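Local structure of globin III, extracellular (Lumbricus terrestris, 1X9F) at residues 5-10 with 137-142; 20-25 with 125-130; 48-53 with 110-115; 93-98 with 144-149. The protein probably binds and carries oxygen reversibly at its haem, as one globin subunit of the giant extracellular erythrocruorin of the earthworm. All blocks are in the same frame, centred on the assembly; numbering follows the deposited sequence.

Contact 1: residues 5-10 with 137-142; sequences HCCSEE and KSCLKG
Cys7 and Cys139 are joined covalently, and this bond dominates the contact. Cys7 SG and Cys139 SG lie 2.0 Å apart, and the torsion about the S-S bond is 94°, close to the 90° usual for disulfides. Cys7 holds its sulfur anti to the backbone N (chi1 -168°), which sends it across to the helix, whereas the sulfur of Cys139 is turned beside its own backbone N. Cys7 CA and Cys139 CA are 4.8 Å apart, the closest CA pair across the two segments.

A polar link lies next to the disulfide. Cys7 N donates to Ser138 OG at 3.2 Å, but the N-H...O angle of 133° marks the bond as weak. The same hydroxyl also makes weak hydrogen bonds to Leu134 O and Ala135 O, so it rests against its own helix while it meets the incoming chain.

The remaining van der Waals contact is small: Cys6 SG approaches Ser138 CB at 4.1 Å. Cys6 itself forms a disulfide to the chain of another protein, so adjacent cysteines serve two purposes, one bond within the subunit and one between subunits. Ser8, next in the chain, takes the N-cap position of helix 9-20. A disulfide tying the segment before the first helix to the last long helix is characteristic of the extracellular globins of annelids.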
# COMPACT_ATOMS: atom_id res chain seq x y z
N HIS C 5 -32.20 11.64 14.19
CA HIS C 5 -31.58 11.43 12.90
C HIS C 5 -31.02 12.75 12.42
O HIS C 5 -30.35 12.84 11.37
CB HIS C 5 -32.67 10.94 11.96
CG HIS C 5 -33.45 9.79 12.52
ND1 HIS C 5 -32.88 8.57 12.77
CD2 HIS C 5 -34.76 9.68 12.85
CE1 HIS C 5 -33.79 7.74 13.25
NE2 HIS C 5 -34.94 8.39 13.30
N CYS C 6 -31.28 13.77 13.22
CA CYS C 6 -30.81 15.10 12.98
C CYS C 6 -29.69 15.37 13.95
O CYS C 6 -29.91 15.37 15.17
CB CYS C 6 -31.95 16.08 13.21
SG CYS C 6 -32.04 17.27 11.88
N CYS C 7 -28.50 15.61 13.42
CA CYS C 7 -27.29 15.68 14.23
C CYS C 7 -27.25 14.48 15.18
O CYS C 7 -27.19 14.62 16.41
CB CYS C 7 -27.23 17.01 14.98
SG CYS C 7 -25.62 17.31 15.74
N SER C 8 -27.32 13.30 14.57
CA SER C 8 -27.29 12.03 15.26
C SER C 8 -25.96 11.81 16.00
O SER C 8 -25.06 12.65 15.93
CB SER C 8 -27.49 10.91 14.24
OG SER C 8 -26.38 10.84 13.35
N GLU C 9 -25.86 10.68 16.69
CA GLU C 9 -24.63 10.27 17.36
C GLU C 9 -23.42 10.36 16.43
O GLU C 9 -22.50 11.12 16.69
CB GLU C 9 -24.75 8.84 17.89
CG GLU C 9 -25.75 8.65 19.03
CD GLU C 9 -25.36 9.37 20.31
OE1 GLU C 9 -26.28 9.67 21.11
OE2 GLU C 9 -24.16 9.64 20.54
N GLU C 10 -23.44 9.56 15.36
CA GLU C 10 -22.36 9.55 14.37
C GLU C 10 -22.15 10.93 13.75
O GLU C 10 -21.01 11.35 13.57
CB GLU C 10 -22.61 8.51 13.26
CG GLU C 10 -22.24 7.06 13.61
CD GLU C 10 -20.75 6.77 13.44
OE1 GLU C 10 -20.29 6.61 12.28
OE2 GLU C 10 -20.05 6.68 14.48
N LYS C 137 -24.28 20.51 8.47
CA LYS C 137 -25.54 21.22 8.25
C LYS C 137 -26.55 21.01 9.39
O LYS C 137 -27.06 21.98 9.96
CB LYS C 137 -26.17 20.85 6.91
CG LYS C 137 -27.38 21.69 6.56
CD LYS C 137 -28.03 21.28 5.25
CE LYS C 137 -29.31 22.06 5.01
NZ LYS C 137 -29.13 23.55 5.18
N SER C 138 -26.81 19.75 9.73
CA SER C 138 -27.77 19.44 10.79
C SER C 138 -27.30 19.84 12.19
O SER C 138 -28.09 20.34 12.98
CB SER C 138 -28.16 17.96 10.74
OG SER C 138 -27.05 17.14 11.05
N CYS C 139 -26.02 19.63 12.48
CA CYS C 139 -25.47 20.06 13.77
C CYS C 139 -25.44 21.58 13.89
O CYS C 139 -25.88 22.13 14.90
CB CYS C 139 -24.10 19.42 14.01
SG CYS C 139 -24.22 17.63 14.29
N LEU C 140 -24.97 22.27 12.85
CA LEU C 140 -24.98 23.73 12.85
C LEU C 140 -26.38 24.29 13.04
O LEU C 140 -26.57 25.26 13.77
CB LEU C 140 -24.35 24.31 11.58
CG LEU C 140 -22.82 24.20 11.52
CD1 LEU C 140 -22.30 24.67 10.17
CD2 LEU C 140 -22.16 24.96 12.67
N LYS C 141 -27.36 23.67 12.38
CA LYS C 141 -28.74 24.13 12.47
C LYS C 141 -29.28 24.08 13.90
O LYS C 141 -29.87 25.05 14.37
CB LYS C 141 -29.66 23.35 11.54
CG LYS C 141 -31.05 23.99 11.44
CD LYS C 141 -32.07 23.02 10.89
CE LYS C 141 -33.43 23.69 10.77
NZ LYS C 141 -34.47 22.73 10.31
N GLY C 142 -29.08 22.95 14.57
CA GLY C 142 -29.51 22.80 15.96
C GLY C 142 -28.92 23.87 16.86
O GLY C 142 -29.62 24.43 17.71

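Contact 2: residues 20-25 with 125-130; sequences DILWRD and PQVLDD
Leu22 meets Val127 and Leu128 where two corners of the globin fold come together: the turn between helices 9-20 and 28-46, and the end of helix 110-127 with the turn that follows it. By topology these are the AB and GH corners. No hydrogen bond crosses between the segments, so the evidence for the contact is apolar packing.

At the start of the second segment the helix is already weakening: Pro125 has no N-H to give, and Gln126 N also makes no bond to the turn before. Their carbonyl oxygens face another subunit, where Lys9 of hemoglobin chain d1 bonds to Pro125 O and, weakly, to Gln126 O.

Val127 is the first residue to touch Leu22. Its CG2 lies 3.9 Å from both Leu22 CD1 and Leu22 CD2, and so meets the fork of the leucine rather than one branch. Leu8 of hemoglobin chain d1 packs on Leu22 and Val127 as well.

Leu128 follows. With its CG beside the backbone N (chi1 -45°), it carries CD2 to the branch point of Leu22, 3.4 Å from Leu22 CG, and the two side chains cross at about a right angle. Cutting Leu22 back to an alanine is likely to leave the Val127 and Leu128 methyls without their mate and open a gap between the corners.

Further on, Asp129 OD2 bonds to Gln13 of hemoglobin chain d1. On the first segment, Leu22 CB sits over the centre of the neighbouring Trp23 ring, 3.6 Å above its plane.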
# COMPACT_ATOMS: atom_id res chain seq x y z
N ASP C 20 -11.75 19.34 14.95
CA ASP C 20 -10.52 19.17 15.71
C ASP C 20 -9.26 19.33 14.88
O ASP C 20 -8.23 19.80 15.37
CB ASP C 20 -10.51 17.79 16.34
CG ASP C 20 -10.26 17.85 17.81
OD1 ASP C 20 -9.11 17.58 18.23
OD2 ASP C 20 -11.14 18.20 18.63
N ILE C 21 -9.33 18.89 13.62
CA ILE C 21 -8.27 19.12 12.66
C ILE C 21 -7.77 20.57 12.65
O ILE C 21 -6.56 20.81 12.58
CB ILE C 21 -8.69 18.58 11.26
CG1 ILE C 21 -8.40 17.08 11.16
CG2 ILE C 21 -7.96 19.34 10.13
CD1 ILE C 21 -9.35 16.30 10.21
N LEU C 22 -8.67 21.55 12.75
CA LEU C 22 -8.23 22.95 12.76
C LEU C 22 -7.22 23.32 13.83
O LEU C 22 -6.44 24.26 13.65
CB LEU C 22 -9.42 23.91 12.88
CG LEU C 22 -10.05 24.24 11.52
CD1 LEU C 22 -11.20 25.20 11.71
CD2 LEU C 22 -9.03 24.81 10.54
N TRP C 23 -7.22 22.58 14.94
CA TRP C 23 -6.39 22.97 16.09
C TRP C 23 -5.22 22.00 16.28
O TRP C 23 -4.63 21.93 17.36
CB TRP C 23 -7.24 23.10 17.35
CG TRP C 23 -8.63 23.54 17.03
CD1 TRP C 23 -9.77 22.80 17.13
CD2 TRP C 23 -9.02 24.80 16.47
NE1 TRP C 23 -10.85 23.52 16.70
CE2 TRP C 23 -10.43 24.76 16.29
CE3 TRP C 23 -8.34 25.98 16.12
CZ2 TRP C 23 -11.15 25.83 15.78
CZ3 TRP C 23 -9.07 27.05 15.61
CH2 TRP C 23 -10.46 26.97 15.45
N ARG C 24 -4.90 21.28 15.21
CA ARG C 24 -3.73 20.42 15.16
C ARG C 24 -2.48 21.20 15.53
O ARG C 24 -1.57 20.64 16.15
CB ARG C 24 -3.55 19.81 13.76
CG ARG C 24 -4.52 18.66 13.40
CD ARG C 24 -4.08 17.26 13.86
NE ARG C 24 -3.64 17.28 15.26
CZ ARG C 24 -3.30 16.21 15.97
NH1 ARG C 24 -3.35 15.00 15.44
NH2 ARG C 24 -2.92 16.37 17.23
N ASP C 25 -2.42 22.48 15.18
CA ASP C 25 -1.23 23.28 15.49
C ASP C 25 -1.45 24.36 16.57
O ASP C 25 -2.60 24.72 16.86
CB ASP C 25 -0.55 23.80 14.20
CG ASP C 25 -1.15 25.10 13.69
OD1 ASP C 25 -0.45 25.84 12.95
OD2 ASP C 25 -2.30 25.48 13.96
N PRO C 125 -15.59 24.16 4.60
CA PRO C 125 -14.88 23.31 3.66
C PRO C 125 -13.65 24.00 3.08
O PRO C 125 -12.75 23.33 2.58
CB PRO C 125 -15.90 23.03 2.55
CG PRO C 125 -16.96 24.04 2.72
CD PRO C 125 -16.98 24.40 4.17
N GLN C 126 -13.62 25.33 3.16
CA GLN C 126 -12.48 26.11 2.67
C GLN C 126 -11.26 26.00 3.58
O GLN C 126 -10.13 26.26 3.15
CB GLN C 126 -12.87 27.58 2.46
CG GLN C 126 -13.77 27.85 1.23
CD GLN C 126 -14.24 29.31 1.12
OE1 GLN C 126 -15.18 29.60 0.38
NE2 GLN C 126 -13.58 30.22 1.83
N VAL C 127 -11.47 25.62 4.84
CA VAL C 127 -10.36 25.39 5.75
C VAL C 127 -10.16 23.90 6.09
O VAL C 127 -9.03 23.47 6.36
CB VAL C 127 -10.45 26.26 7.03
CG1 VAL C 127 -10.51 27.74 6.65
CG2 VAL C 127 -11.65 25.90 7.89
N LEU C 128 -11.24 23.11 6.06
CA LEU C 128 -11.16 21.68 6.35
C LEU C 128 -11.20 20.87 5.07
O LEU C 128 -12.18 20.95 4.33
CB LEU C 128 -12.33 21.25 7.23
CG LEU C 128 -12.66 22.16 8.42
CD1 LEU C 128 -13.99 21.77 9.05
CD2 LEU C 128 -11.54 22.08 9.43
N ASP C 129 -10.15 20.11 4.79
CA ASP C 129 -10.19 19.29 3.57
C ASP C 129 -11.00 18.01 3.79
O ASP C 129 -11.12 17.18 2.88
CB ASP C 129 -8.78 18.99 3.02
CG ASP C 129 -7.91 18.20 3.98
OD1 ASP C 129 -8.42 17.69 5.01
OD2 ASP C 129 -6.69 18.03 3.79
N ASP C 130 -11.56 17.87 4.98
CA ASP C 130 -12.47 16.78 5.27
C ASP C 130 -13.76 17.34 5.87
O ASP C 130 -13.76 17.83 7.00
CB ASP C 130 -11.81 15.79 6.21
CG ASP C 130 -12.55 14.47 6.28
OD1 ASP C 130 -12.42 13.78 7.31
OD2 ASP C 130 -13.28 14.03 5.36

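Contact 3: residues 48-53 with 110-115; sequences PEVNDL and KAHFKK. Unlike the reference sequence in segment 48-53: Glu49 (reference Asp). With HEM (protoporphyrin IX containing Fe), chain R.
The haem pocket takes part of its wall from His112 and Leu53, which touch each other and the same porphyrin. Leu53 CD1 reaches His112 CE1 at 3.3 Å, the two side chains coming from opposite directions, and vinyl carbon CBC of the haem lies against the ring near His112 ND1. Over one face of the imidazole, Val50 CG2 stands 4.0 Å from the ring centroid, almost on the normal, a CH-pi contact.

In globin terms, helix 50-53 is the short C helix, here met by the start of the G helix, 110-127. The polar link between the segments is a His-carboxylate hydrogen bond: His112 NE2 donates to Glu49 OE2 over 3.2 Å at 162°. The acceptor lies near the ring plane, but the carboxylate is turned 89° to the ring and takes the N-H from above its own plane. Glu49, an aspartate in the reference sequence, spans the gap with a chain extended beyond CG. Were the imidazole of His112 replaced by an alanine's methyl, Glu49 would probably lose this donor and Val50 CG2 the ring face it packs on. One residue on, Phe113 lays a ring face over haem methyl CMC, 3.7 Å from the ring plane.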
# COMPACT_ATOMS: atom_id res chain seq x y z
N PRO C 48 -25.96 44.82 6.01
CA PRO C 48 -25.22 46.00 6.48
C PRO C 48 -25.55 46.46 7.90
O PRO C 48 -24.69 47.00 8.59
CB PRO C 48 -25.62 47.09 5.47
CG PRO C 48 -26.91 46.59 4.86
CD PRO C 48 -26.70 45.09 4.76
N GLU C 49 -26.80 46.23 8.32
CA GLU C 49 -27.23 46.60 9.67
C GLU C 49 -26.38 45.91 10.74
O GLU C 49 -26.30 46.38 11.88
CB GLU C 49 -28.72 46.30 9.88
CG GLU C 49 -29.03 44.81 10.03
CD GLU C 49 -30.46 44.52 10.48
OE1 GLU C 49 -30.89 45.05 11.54
OE2 GLU C 49 -31.15 43.74 9.78
N VAL C 50 -25.75 44.79 10.37
CA VAL C 50 -24.87 44.04 11.28
C VAL C 50 -23.68 44.86 11.76
O VAL C 50 -23.26 44.73 12.91
CB VAL C 50 -24.43 42.67 10.66
CG1 VAL C 50 -23.24 42.08 11.40
CG2 VAL C 50 -25.59 41.68 10.67
N ASN C 51 -23.14 45.72 10.89
CA ASN C 51 -22.05 46.60 11.29
C ASN C 51 -22.37 47.42 12.53
O ASN C 51 -21.49 47.67 13.36
CB ASN C 51 -21.65 47.53 10.15
CG ASN C 51 -20.69 46.87 9.19
OD1 ASN C 51 -19.59 46.46 9.57
ND2 ASN C 51 -21.10 46.76 7.93
N ASP C 52 -23.63 47.85 12.66
CA ASP C 52 -24.06 48.61 13.82
C ASP C 52 -24.05 47.75 15.08
O ASP C 52 -23.64 48.22 16.15
CB ASP C 52 -25.46 49.22 13.59
CG ASP C 52 -25.50 50.17 12.40
OD1 ASP C 52 -26.57 50.77 12.15
OD2 ASP C 52 -24.51 50.38 11.65
N LEU C 53 -24.48 46.50 14.94
CA LEU C 53 -24.55 45.55 16.05
C LEU C 53 -23.18 45.30 16.69
O LEU C 53 -23.09 45.01 17.88
CB LEU C 53 -25.17 44.23 15.58
CG LEU C 53 -26.57 44.34 14.96
CD1 LEU C 53 -26.88 43.14 14.09
CD2 LEU C 53 -27.62 44.51 16.04
N LYS C 110 -33.23 36.66 14.11
CA LYS C 110 -33.14 35.31 13.55
C LYS C 110 -32.54 35.27 12.14
O LYS C 110 -31.78 34.35 11.83
CB LYS C 110 -34.49 34.61 13.57
CG LYS C 110 -34.89 34.14 14.96
CD LYS C 110 -36.23 33.43 14.94
CE LYS C 110 -36.70 33.17 16.37
NZ LYS C 110 -37.98 32.40 16.38
N ALA C 111 -32.87 36.26 11.31
CA ALA C 111 -32.41 36.30 9.92
C ALA C 111 -30.89 36.34 9.83
O ALA C 111 -30.30 35.78 8.91
CB ALA C 111 -33.02 37.50 9.20
N HIS C 112 -30.26 37.00 10.80
CA HIS C 112 -28.81 37.11 10.86
C HIS C 112 -28.18 35.74 11.09
O HIS C 112 -27.15 35.42 10.49
CB HIS C 112 -28.38 38.03 12.00
CG HIS C 112 -28.85 39.45 11.87
ND1 HIS C 112 -28.94 40.28 12.96
CD2 HIS C 112 -29.24 40.18 10.80
CE1 HIS C 112 -29.35 41.48 12.57
NE2 HIS C 112 -29.54 41.44 11.27
N PHE C 113 -28.79 34.94 11.96
CA PHE C 113 -28.29 33.60 12.25
C PHE C 113 -28.48 32.63 11.10
O PHE C 113 -27.70 31.68 10.95
CB PHE C 113 -28.93 33.06 13.53
CG PHE C 113 -28.24 33.51 14.78
CD1 PHE C 113 -28.47 34.78 15.29
CD2 PHE C 113 -27.36 32.66 15.44
CE1 PHE C 113 -27.82 35.21 16.45
CE2 PHE C 113 -26.72 33.08 16.60
CZ PHE C 113 -26.95 34.35 17.11
N LYS C 114 -29.50 32.85 10.28
CA LYS C 114 -29.70 32.02 9.10
C LYS C 114 -28.63 32.29 8.06
O LYS C 114 -28.17 31.37 7.37
CB LYS C 114 -31.09 32.23 8.49
CG LYS C 114 -31.33 31.38 7.25
CD LYS C 114 -32.75 31.54 6.77
CE LYS C 114 -32.98 30.74 5.51
NZ LYS C 114 -34.43 30.84 5.09
N LYS C 115 -28.23 33.55 7.95
CA LYS C 115 -27.18 33.95 7.04
C LYS C 115 -25.84 33.43 7.53
O LYS C 115 -25.06 32.88 6.74
CB LYS C 115 -27.14 35.48 6.95
CG LYS C 115 -27.19 36.00 5.53
CD LYS C 115 -26.11 35.37 4.67
CE LYS C 115 -26.32 35.71 3.21
NZ LYS C 115 -27.66 35.28 2.70
CHA HEM R . -21.50 38.39 21.37
CHB HEM R . -21.21 33.59 20.40
CHC HEM R . -23.53 34.24 16.15
CHD HEM R . -24.12 38.98 17.29
C1A HEM R . -21.14 36.96 21.46
C2A HEM R . -20.38 36.47 22.52
C3A HEM R . -20.27 35.03 22.28
C4A HEM R . -21.03 34.90 21.03
CMA HEM R . -19.56 33.97 23.08
CAA HEM R . -19.79 37.25 23.67
CBA HEM R . -20.66 37.10 24.90
CGA HEM R . -20.00 37.85 26.02
O1A HEM R . -19.07 37.30 26.64
O2A HEM R . -20.41 39.00 26.27
C1B HEM R . -21.84 33.34 19.11
C2B HEM R . -21.83 32.07 18.55
C3B HEM R . -22.45 32.31 17.37
C4B HEM R . -22.82 33.63 17.29
CMB HEM R . -21.26 30.77 19.08
CAB HEM R . -22.72 31.35 16.48
CBB HEM R . -22.77 30.18 15.78
C1C HEM R . -23.90 35.66 16.09
C2C HEM R . -24.56 36.19 14.99
C3C HEM R . -24.72 37.50 15.35
C4C HEM R . -24.13 37.69 16.58
CMC HEM R . -25.02 35.49 13.74
CAC HEM R . -25.34 38.55 14.50
CBC HEM R . -26.57 39.20 14.69
C1D HEM R . -23.44 39.26 18.56
C2D HEM R . -23.37 40.56 19.07
C3D HEM R . -22.64 40.44 20.24
C4D HEM R . -22.31 39.00 20.30
CMD HEM R . -23.99 41.80 18.48
CAD HEM R . -22.26 41.53 21.21
CBD HEM R . -20.97 42.16 20.70
CGD HEM R . -20.54 43.14 21.75
O1D HEM R . -20.94 44.32 21.67
O2D HEM R . -19.80 42.72 22.66
NA HEM R . -21.58 36.04 20.55
NB HEM R . -22.43 34.33 18.38
NC HEM R . -23.63 36.55 17.09
ND HEM R . -22.80 38.29 19.26
FE HEM R . -22.64 36.30 18.84

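Contact 4: residues 93-98 with 144-149; sequences AALDHL and LTKISS. With HEM (protoporphyrin IX containing Fe), chain O; PO4 (phosphate ion), chain Q.
Leu95 packs on Lys146 and Ile147 of helix 133-148: its CB and CD1 both rest on the Lys146 stem, and only CD2 turns to Ile147. Leu95 CB lies 3.8 Å from Lys146 CB. CG is turned anti to the carbonyl carbon (chi1 -63°), and the two methyls then divide: Leu95 CD1 is 3.7 Å from Lys146 CB, while Leu95 CD2 lies 4.0 Å from Ile147 CG1, the side chains crossing at about a right angle.

The axes of the short helical segments 93-98 and 144-148 approach to 7.9 Å at 48°, close enough for one layer of side chains to fill the space between them. One turn on, Leu98 lies beside Ile147 and points the same way; Leu98 CB is 4.0 Å from Ile147 CG1.

His97 ND1 donates to O2 of a phosphate, probably from the crystallisation liquor, at 2.7 Å, and His97 NE2 to propionate O1A of haem chain O at 3.0 Å, consistent with a protonated imidazole, at least while the phosphate is bound. Arg50 of Globin II binds both anions too. Leu98 and Leu144 line the pocket of a different haem from the one His97 meets.

No hydrogen bond crosses between the segments, so Leu95, Leu98, Ile147 and the Lys146 stem hold by apolar packing, with charge kept to the rim and beyond, where Lys146 NZ forms a salt bridge with Asp92.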
# COMPACT_ATOMS: atom_id res chain seq x y z
N ALA C 93 -27.67 23.85 28.18
CA ALA C 93 -27.36 24.88 29.15
C ALA C 93 -26.47 25.94 28.51
O ALA C 93 -26.69 27.14 28.71
CB ALA C 93 -26.67 24.27 30.36
N ALA C 94 -25.48 25.49 27.74
CA ALA C 94 -24.53 26.39 27.10
C ALA C 94 -25.19 27.23 26.01
O ALA C 94 -24.96 28.44 25.92
CB ALA C 94 -23.35 25.60 26.53
N LEU C 95 -26.01 26.59 25.18
CA LEU C 95 -26.68 27.29 24.08
C LEU C 95 -27.74 28.24 24.61
O LEU C 95 -27.97 29.30 24.03
CB LEU C 95 -27.26 26.30 23.06
CG LEU C 95 -26.25 25.40 22.34
CD1 LEU C 95 -26.96 24.49 21.33
CD2 LEU C 95 -25.15 26.20 21.64
N ASP C 96 -28.37 27.86 25.71
CA ASP C 96 -29.36 28.72 26.36
C ASP C 96 -28.70 29.98 26.92
O ASP C 96 -29.22 31.08 26.74
CB ASP C 96 -30.09 27.95 27.46
CG ASP C 96 -31.32 28.67 27.96
OD1 ASP C 96 -32.25 28.90 27.16
OD2 ASP C 96 -31.43 29.05 29.14
N HIS C 97 -27.56 29.82 27.59
CA HIS C 97 -26.75 30.94 28.04
C HIS C 97 -26.38 31.88 26.88
O HIS C 97 -26.58 33.09 26.98
CB HIS C 97 -25.49 30.42 28.74
CG HIS C 97 -24.66 31.49 29.38
ND1 HIS C 97 -24.94 32.01 30.62
CD2 HIS C 97 -23.54 32.13 28.95
CE1 HIS C 97 -24.04 32.92 30.94
NE2 HIS C 97 -23.18 33.01 29.94
N LEU C 98 -25.86 31.31 25.79
CA LEU C 98 -25.62 32.10 24.58
C LEU C 98 -26.90 32.77 24.09
O LEU C 98 -26.88 33.94 23.68
CB LEU C 98 -24.99 31.24 23.47
CG LEU C 98 -23.54 30.79 23.68
CD1 LEU C 98 -23.19 29.59 22.79
CD2 LEU C 98 -22.56 31.93 23.44
N LEU C 144 -27.35 26.97 15.98
CA LEU C 144 -27.83 28.28 15.53
C LEU C 144 -29.28 28.56 15.90
O LEU C 144 -29.62 29.69 16.26
CB LEU C 144 -27.68 28.40 14.01
CG LEU C 144 -26.22 28.41 13.54
CD1 LEU C 144 -26.17 28.26 12.03
CD2 LEU C 144 -25.50 29.69 13.97
N THR C 145 -30.13 27.54 15.81
CA THR C 145 -31.53 27.68 16.21
C THR C 145 -31.66 27.93 17.71
O THR C 145 -32.47 28.76 18.13
CB THR C 145 -32.34 26.44 15.79
OG1 THR C 145 -32.34 26.33 14.36
CG2 THR C 145 -33.82 26.62 16.12
N LYS C 146 -30.87 27.22 18.51
CA LYS C 146 -30.95 27.36 19.97
C LYS C 146 -30.46 28.74 20.45
O LYS C 146 -31.10 29.36 21.29
CB LYS C 146 -30.17 26.23 20.65
CG LYS C 146 -30.98 25.40 21.65
CD LYS C 146 -31.87 24.34 20.96
CE LYS C 146 -31.07 23.11 20.48
NZ LYS C 146 -30.68 22.16 21.56
N ILE C 147 -29.34 29.21 19.90
CA ILE C 147 -28.82 30.53 20.24
C ILE C 147 -29.78 31.64 19.82
O ILE C 147 -29.91 32.65 20.51
CB ILE C 147 -27.42 30.75 19.62
CG1 ILE C 147 -26.45 29.67 20.11
CG2 ILE C 147 -26.87 32.13 19.99
CD1 ILE C 147 -25.15 29.57 19.31
N SER C 148 -30.47 31.45 18.70
CA SER C 148 -31.33 32.50 18.14
C SER C 148 -32.82 32.42 18.50
O SER C 148 -33.61 33.25 18.06
CB SER C 148 -31.16 32.57 16.61
OG SER C 148 -31.63 31.38 16.00
N SER C 149 -33.19 31.42 19.31
CA SER C 149 -34.59 31.19 19.72
C SER C 149 -35.22 32.33 20.54
O SER C 149 -36.44 32.55 20.47
CB SER C 149 -34.70 29.88 20.51
OG SER C 149 -33.93 29.93 21.71
CHA HEM O . -18.37 33.91 35.07
CHB HEM O . -13.77 33.66 33.44
CHC HEM O . -12.12 33.38 38.03
CHD HEM O . -16.71 33.88 39.68
C1A HEM O . -17.21 33.77 34.18
C2A HEM O . -17.39 33.72 32.80
C3A HEM O . -16.04 33.64 32.25
C4A HEM O . -15.23 33.68 33.48
CMA HEM O . -15.60 33.55 30.81
CAA HEM O . -18.69 33.69 32.03
CBA HEM O . -19.17 35.05 31.57
CGA HEM O . -20.51 34.82 30.92
O1A HEM O . -20.55 34.35 29.76
O2A HEM O . -21.54 35.08 31.58
C1B HEM O . -12.90 33.55 34.60
C2B HEM O . -11.54 33.39 34.43
C3B HEM O . -11.11 33.33 35.71
C4B HEM O . -12.18 33.44 36.57
CMB HEM O . -10.73 33.31 33.16
CAB HEM O . -9.81 33.16 35.96
CBB HEM O . -8.51 33.03 36.10
C1C HEM O . -13.29 33.45 38.91
C2C HEM O . -13.13 33.31 40.28
C3C HEM O . -14.42 33.45 40.74
C4C HEM O . -15.25 33.65 39.63
CMC HEM O . -11.84 33.09 41.02
CAC HEM O . -14.81 33.40 42.18
CBC HEM O . -14.48 32.31 42.89
C1D HEM O . -17.61 33.95 38.51
C2D HEM O . -19.00 34.00 38.67
C3D HEM O . -19.51 34.00 37.39
C4D HEM O . -18.30 33.95 36.54
CMD HEM O . -19.77 34.04 39.97
CAD HEM O . -20.95 34.07 36.96
CBD HEM O . -21.66 32.75 37.17
CGD HEM O . -23.07 32.91 36.66
O1D HEM O . -23.25 33.15 35.44
O2D HEM O . -24.00 32.82 37.47
NA HEM O . -15.92 33.80 34.64
NB HEM O . -13.34 33.59 35.88
NC HEM O . -14.56 33.68 38.47
ND HEM O . -17.15 33.91 37.24
FE HEM O . -15.24 33.82 36.56
P PO4 Q . -28.15 31.49 31.63
O1 PO4 Q . -29.34 31.59 32.56
O2 PO4 Q . -26.86 31.38 32.43
O3 PO4 Q . -28.07 32.72 30.76
O4 PO4 Q . -28.33 30.25 30.77

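In the fold
From the N terminus, contact 1 closes the widest loop, joining the segment before helix 9-20 to helix 133-148. Contact 2 lies within that span and brings the corner after helix 9-20 to the end of helix 110-127; contact 3 lies within contact 2 and ties helix 50-53 to the start of the same helix 110-127. Contact 4 crosses all three, since it begins in helix 88-103 and ends in helix 133-148, which it shares with contact 1. Contacts 3 and 4 touch, Phe113 packing on Leu144, Ile147 and Ser148 near the haem. Contact 2 lies across the chain's centre from both, its centre about 26 Å from that of contact 3.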